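Local coordinates for ApaG protein (Pseudomonas aeruginosa, PDB 3NRF) that is of unknown function but is probably exported from the cytoplasm, a small all-beta protein of the DUF4354 family with one disulfide, at residues Asn47-Phe60 with Ala92-Cys105. Numbering follows the deposited sequence.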
loop_
_atom_site.group_PDB
_atom_site.type_symbol
_atom_site.label_atom_id
_atom_site.label_comp_id
_atom_site.label_asym_id
_atom_site.label_seq_id
_atom_site.Cartn_x
_atom_site.Cartn_y
_atom_site.Cartn_z
ATOM N N ASN B 47 -34.090 3.534 5.312
ATOM C CA ASN B 47 -33.613 4.483 6.324
ATOM C C ASN B 47 -32.200 4.201 6.824
ATOM O O ASN B 47 -31.823 4.665 7.889
ATOM C CB ASN B 47 -34.615 4.506 7.480
ATOM C CG ASN B 47 -35.984 4.947 7.025
ATOM O OD1 ASN B 47 -36.114 5.840 6.174
ATOM N ND2 ASN B 47 -37.016 4.322 7.579
ATOM N N SER B 48 -31.422 3.478 6.017
ATOM C CA SER B 48 -30.060 3.066 6.363
ATOM C C SER B 48 -29.001 3.632 5.393
ATOM O O SER B 48 -29.292 4.022 4.260
ATOM C CB SER B 48 -29.942 1.548 6.306
ATOM O OG SER B 48 -30.851 0.909 7.190
ATOM N N CYS B 49 -27.756 3.659 5.850
ATOM C CA CYS B 49 -26.631 4.118 5.025
ATOM C C CYS B 49 -25.382 3.383 5.459
ATOM O O CYS B 49 -25.324 2.878 6.587
ATOM C CB CYS B 49 -26.361 5.627 5.186
ATOM S SG CYS B 49 -26.274 6.199 6.949
ATOM N N LEU B 50 -24.425 3.304 4.536
ATOM C CA LEU B 50 -23.114 2.757 4.824
ATOM C C LEU B 50 -22.238 3.812 5.507
ATOM O O LEU B 50 -22.179 5.003 5.104
ATOM C CB LEU B 50 -22.419 2.269 3.539
ATOM C CG LEU B 50 -23.048 1.036 2.921
ATOM C CD1 LEU B 50 -22.431 0.795 1.502
ATOM C CD2 LEU B 50 -22.921 -0.185 3.790
ATOM N N VAL B 51 -21.588 3.352 6.561
ATOM C CA VAL B 51 -20.618 4.177 7.265
ATOM C C VAL B 51 -19.318 3.447 7.490
ATOM O O VAL B 51 -19.301 2.260 7.744
ATOM C CB VAL B 51 -21.160 4.705 8.598
ATOM C CG1 VAL B 51 -22.276 5.655 8.325
ATOM C CG2 VAL B 51 -21.599 3.573 9.497
ATOM N N ALA B 52 -18.228 4.175 7.348
ATOM C CA ALA B 52 -16.901 3.646 7.630
ATOM C C ALA B 52 -16.521 4.158 9.002
ATOM O O ALA B 52 -16.822 5.310 9.344
ATOM C CB ALA B 52 -15.878 4.059 6.551
ATOM N N GLN B 53 -15.775 3.365 9.762
ATOM C CA GLN B 53 -15.473 3.697 11.128
ATOM C C GLN B 53 -14.062 3.236 11.500
ATOM O O GLN B 53 -13.602 2.183 11.014
ATOM C CB GLN B 53 -16.504 2.986 12.001
ATOM C CG GLN B 53 -16.572 3.480 13.418
ATOM C CD GLN B 53 -17.646 2.770 14.229
ATOM O OE1 GLN B 53 -17.871 1.569 14.080
ATOM N NE2 GLN B 53 -18.325 3.528 15.067
ATOM N N SER B 54 -13.415 3.993 12.374
ATOM C CA SER B 54 -12.147 3.557 12.918
ATOM C C SER B 54 -12.393 2.869 14.265
ATOM O O SER B 54 -13.508 2.854 14.835
ATOM C CB SER B 54 -11.257 4.785 13.140
ATOM O OG SER B 54 -11.754 5.593 14.157
ATOM N N ALA B 55 -11.334 2.272 14.784
ATOM C CA ALA B 55 -11.343 1.637 16.101
ATOM C C ALA B 55 -11.803 2.551 17.230
ATOM O O ALA B 55 -12.479 2.111 18.182
ATOM C CB ALA B 55 -9.938 1.124 16.413
ATOM N N ALA B 56 -11.445 3.822 17.146
ATOM C CA ALA B 56 -11.832 4.776 18.138
ATOM C C ALA B 56 -13.294 5.191 18.078
ATOM O O ALA B 56 -13.719 6.004 18.886
ATOM C CB ALA B 56 -10.957 6.028 18.033
ATOM N N GLY B 57 -14.018 4.725 17.053
ATOM C CA GLY B 57 -15.429 5.050 16.908
ATOM C C GLY B 57 -15.698 6.297 16.069
ATOM O O GLY B 57 -16.798 6.819 16.071
ATOM N N GLN B 58 -14.682 6.827 15.402
ATOM C CA GLN B 58 -14.881 7.964 14.523
ATOM C C GLN B 58 -15.526 7.453 13.232
ATOM O O GLN B 58 -15.080 6.437 12.703
ATOM C CB GLN B 58 -13.513 8.599 14.151
ATOM C CG GLN B 58 -13.669 9.915 13.369
ATOM C CD GLN B 58 -12.364 10.609 13.029
ATOM O OE1 GLN B 58 -11.252 10.106 13.283
ATOM N NE2 GLN B 58 -12.494 11.749 12.401
ATOM N N SER B 59 -16.562 8.155 12.735
ATOM C CA SER B 59 -17.284 7.826 11.529
ATOM C C SER B 59 -16.788 8.712 10.397
ATOM O O SER B 59 -16.389 9.846 10.643
ATOM C CB SER B 59 -18.778 8.123 11.697
ATOM O OG SER B 59 -19.271 7.571 12.904
ATOM N N PHE B 60 -16.849 8.198 9.195
ATOM C CA PHE B 60 -16.463 8.920 7.995
ATOM C C PHE B 60 -17.617 8.960 7.017
ATOM O O PHE B 60 -18.274 7.925 6.747
ATOM C CB PHE B 60 -15.199 8.299 7.384
ATOM C CG PHE B 60 -14.085 8.213 8.363
ATOM C CD1 PHE B 60 -13.337 9.350 8.708
ATOM C CD2 PHE B 60 -13.789 7.024 9.004
ATOM C CE1 PHE B 60 -12.388 9.307 9.686
ATOM C CE2 PHE B 60 -12.792 6.996 9.996
ATOM C CZ PHE B 60 -12.084 8.144 10.292
ATOM N N ALA B 92 -7.469 10.784 8.559
ATOM C CA ALA B 92 -8.151 9.816 9.470
ATOM C C ALA B 92 -8.906 8.715 8.756
ATOM O O ALA B 92 -8.962 7.568 9.282
ATOM C CB ALA B 92 -9.076 10.529 10.451
ATOM N N VAL B 93 -9.437 9.003 7.569
ATOM C CA VAL B 93 -10.172 7.980 6.854
ATOM C C VAL B 93 -9.317 6.784 6.499
ATOM O O VAL B 93 -9.835 5.691 6.272
ATOM C CB VAL B 93 -10.904 8.542 5.647
ATOM C CG1 VAL B 93 -9.891 8.898 4.499
ATOM C CG2 VAL B 93 -11.982 7.629 5.156
ATOM N N TYR B 94 -7.992 6.982 6.429
ATOM C CA TYR B 94 -7.101 5.866 6.133
ATOM C C TYR B 94 -7.056 4.853 7.218
ATOM O O TYR B 94 -6.645 3.674 6.957
ATOM C CB TYR B 94 -5.714 6.411 5.800
ATOM C CG TYR B 94 -5.778 7.264 4.559
ATOM C CD1 TYR B 94 -6.617 6.955 3.482
ATOM C CD2 TYR B 94 -4.961 8.375 4.407
ATOM C CE1 TYR B 94 -6.699 7.728 2.392
ATOM C CE2 TYR B 94 -4.998 9.142 3.241
ATOM C CZ TYR B 94 -5.882 8.821 2.224
ATOM O OH TYR B 94 -5.862 9.637 1.087
ATOM N N GLY B 95 -7.457 5.286 8.414
ATOM C CA GLY B 95 -7.605 4.420 9.575
ATOM C C GLY B 95 -8.982 3.753 9.674
ATOM O O GLY B 95 -9.233 3.076 10.675
ATOM N N ALA B 96 -9.868 3.989 8.697
ATOM C CA ALA B 96 -11.203 3.327 8.661
ATOM C C ALA B 96 -10.921 1.824 8.464
ATOM O O ALA B 96 -10.224 1.430 7.524
ATOM C CB ALA B 96 -12.046 3.845 7.565
ATOM N N SER B 97 -11.470 1.012 9.332
ATOM C CA SER B 97 -11.180 -0.412 9.337
ATOM C C SER B 97 -12.447 -1.250 9.452
ATOM O O SER B 97 -12.411 -2.445 9.678
ATOM C CB SER B 97 -10.228 -0.732 10.476
ATOM O OG SER B 97 -10.758 -0.409 11.759
ATOM N N LEU B 98 -13.583 -0.600 9.291
ATOM C CA LEU B 98 -14.895 -1.247 9.392
ATOM C C LEU B 98 -15.878 -0.491 8.534
ATOM O O LEU B 98 -15.866 0.745 8.552
ATOM C CB LEU B 98 -15.371 -1.256 10.842
ATOM C CG LEU B 98 -16.669 -1.986 11.121
ATOM C CD1 LEU B 98 -16.560 -3.481 10.773
ATOM C CD2 LEU B 98 -17.017 -1.774 12.592
ATOM N N VAL B 99 -16.669 -1.210 7.750
ATOM C CA VAL B 99 -17.818 -0.677 7.032
ATOM C C VAL B 99 -19.037 -1.377 7.644
ATOM O O VAL B 99 -19.126 -2.616 7.771
ATOM C CB VAL B 99 -17.753 -0.855 5.510
ATOM C CG1 VAL B 99 -18.961 -0.253 4.869
ATOM C CG2 VAL B 99 -16.481 -0.170 4.998
ATOM N N ARG B 100 -20.000 -0.571 8.038
ATOM C CA ARG B 100 -21.209 -1.094 8.638
ATOM C C ARG B 100 -22.427 -0.278 8.221
ATOM O O ARG B 100 -22.320 0.775 7.555
ATOM C CB ARG B 100 -21.069 -1.205 10.182
ATOM C CG ARG B 100 -20.594 0.029 10.954
ATOM C CD ARG B 100 -20.530 -0.268 12.485
ATOM N NE ARG B 100 -21.851 -0.526 13.039
ATOM C CZ ARG B 100 -22.124 -1.036 14.249
ATOM N NH1 ARG B 100 -21.154 -1.406 15.096
ATOM N NH2 ARG B 100 -23.395 -1.199 14.596
ATOM N N LEU B 101 -23.586 -0.788 8.590
ATOM C CA LEU B 101 -24.831 -0.090 8.318
ATOM C C LEU B 101 -25.197 0.750 9.563
ATOM O O LEU B 101 -24.843 0.401 10.697
ATOM C CB LEU B 101 -25.923 -1.064 7.992
ATOM C CG LEU B 101 -25.908 -1.681 6.594
ATOM C CD1 LEU B 101 -26.925 -2.810 6.580
ATOM C CD2 LEU B 101 -26.246 -0.660 5.487
ATOM N N SER B 102 -25.862 1.883 9.310
ATOM C CA SER B 102 -26.306 2.803 10.353
ATOM C C SER B 102 -27.629 3.391 9.892
ATOM O O SER B 102 -27.924 3.442 8.688
ATOM C CB SER B 102 -25.329 3.960 10.519
ATOM O OG SER B 102 -25.830 4.890 11.494
ATOM N N ASP B 103 -28.403 3.873 10.848
ATOM C CA ASP B 103 -29.596 4.628 10.533
ATOM C C ASP B 103 -29.374 6.124 10.823
ATOM O O ASP B 103 -30.326 6.918 10.795
ATOM C CB ASP B 103 -30.827 4.091 11.262
ATOM C CG ASP B 103 -30.792 4.320 12.780
ATOM O OD1 ASP B 103 -29.694 4.664 13.296
ATOM O OD2 ASP B 103 -31.857 4.161 13.397
ATOM N N ARG B 104 -28.139 6.539 11.053
ATOM C CA ARG B 104 -27.798 7.953 11.349
ATOM C C ARG B 104 -27.165 8.508 10.092
ATOM O O ARG B 104 -25.961 8.466 9.929
ATOM C CB ARG B 104 -26.867 8.026 12.538
ATOM C CG ARG B 104 -27.519 7.436 13.811
ATOM C CD ARG B 104 -26.710 7.660 15.110
ATOM N NE ARG B 104 -26.777 9.066 15.546
ATOM C CZ ARG B 104 -27.840 9.596 16.145
ATOM N NH1 ARG B 104 -28.889 8.847 16.405
ATOM N NH2 ARG B 104 -27.847 10.884 16.507
ATOM N N CYS B 105 -28.030 9.008 9.219
ATOM C CA CYS B 105 -27.662 9.392 7.862
ATOM C C CYS B 105 -28.055 10.833 7.510
ATOM O O CYS B 105 -27.702 11.323 6.432
ATOM C CB CYS B 105 -28.393 8.426 6.914
ATOM S SG CYS B 105 -28.226 6.635 7.353
HETATM O O HOH W 1 -32.085 7.085 8.880
HETATM O O HOH W 2 -19.017 -0.396 15.686
HETATM O O HOH W 3 -9.174 1.716 13.023
#
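Cys49 and Cys105 are joined by a disulfide, SG to SG 2.0 Å with a torsion of -91° about the bond, which ties the chain's C-terminal end back over the sheet. Beneath it, Cys49 and Ser102 exchange two backbone hydrogen bonds; Val51 and Arg100 form the next such pair, with straighter bonds. Ser102 OG, anti to its own N (chi1 177°), accepts from Arg104 N at 2.9 Å, an ST turn just before Cys105. On the same face Gln53 OE1 meets Arg100 CD at 3.6 Å, amide and guanidinium planes 85° apart; a water donates to OE1 and weakly links it to Arg100 NH1. On the opposite face, Leu50 CD2 meets Leu101 CD2 at 3.8 Å, Val99 packs on Phe31 and Ala11, and Leu101 on Val7 and Val9. Farther along, the 3-10 turn 92-95 sets Val93 CA over one face of the Phe60 ring, a CH-pi contact 3.8 Å from the centroid, and Ala96 CB touches both Phe60 CD2 and Ala52 CB. Outward, Arg100 NH2 forms a salt bridge with Asp23 of a second subunit, whose Arg27 NH2 hydrogen-bonds Ser97 OG. Strand 98-102, outermost within this chain of a six-stranded antiparallel sheet, thus pairs with 49-53 between the disulfide and a classic beta bulge, Ser97-Leu98 facing Gln53.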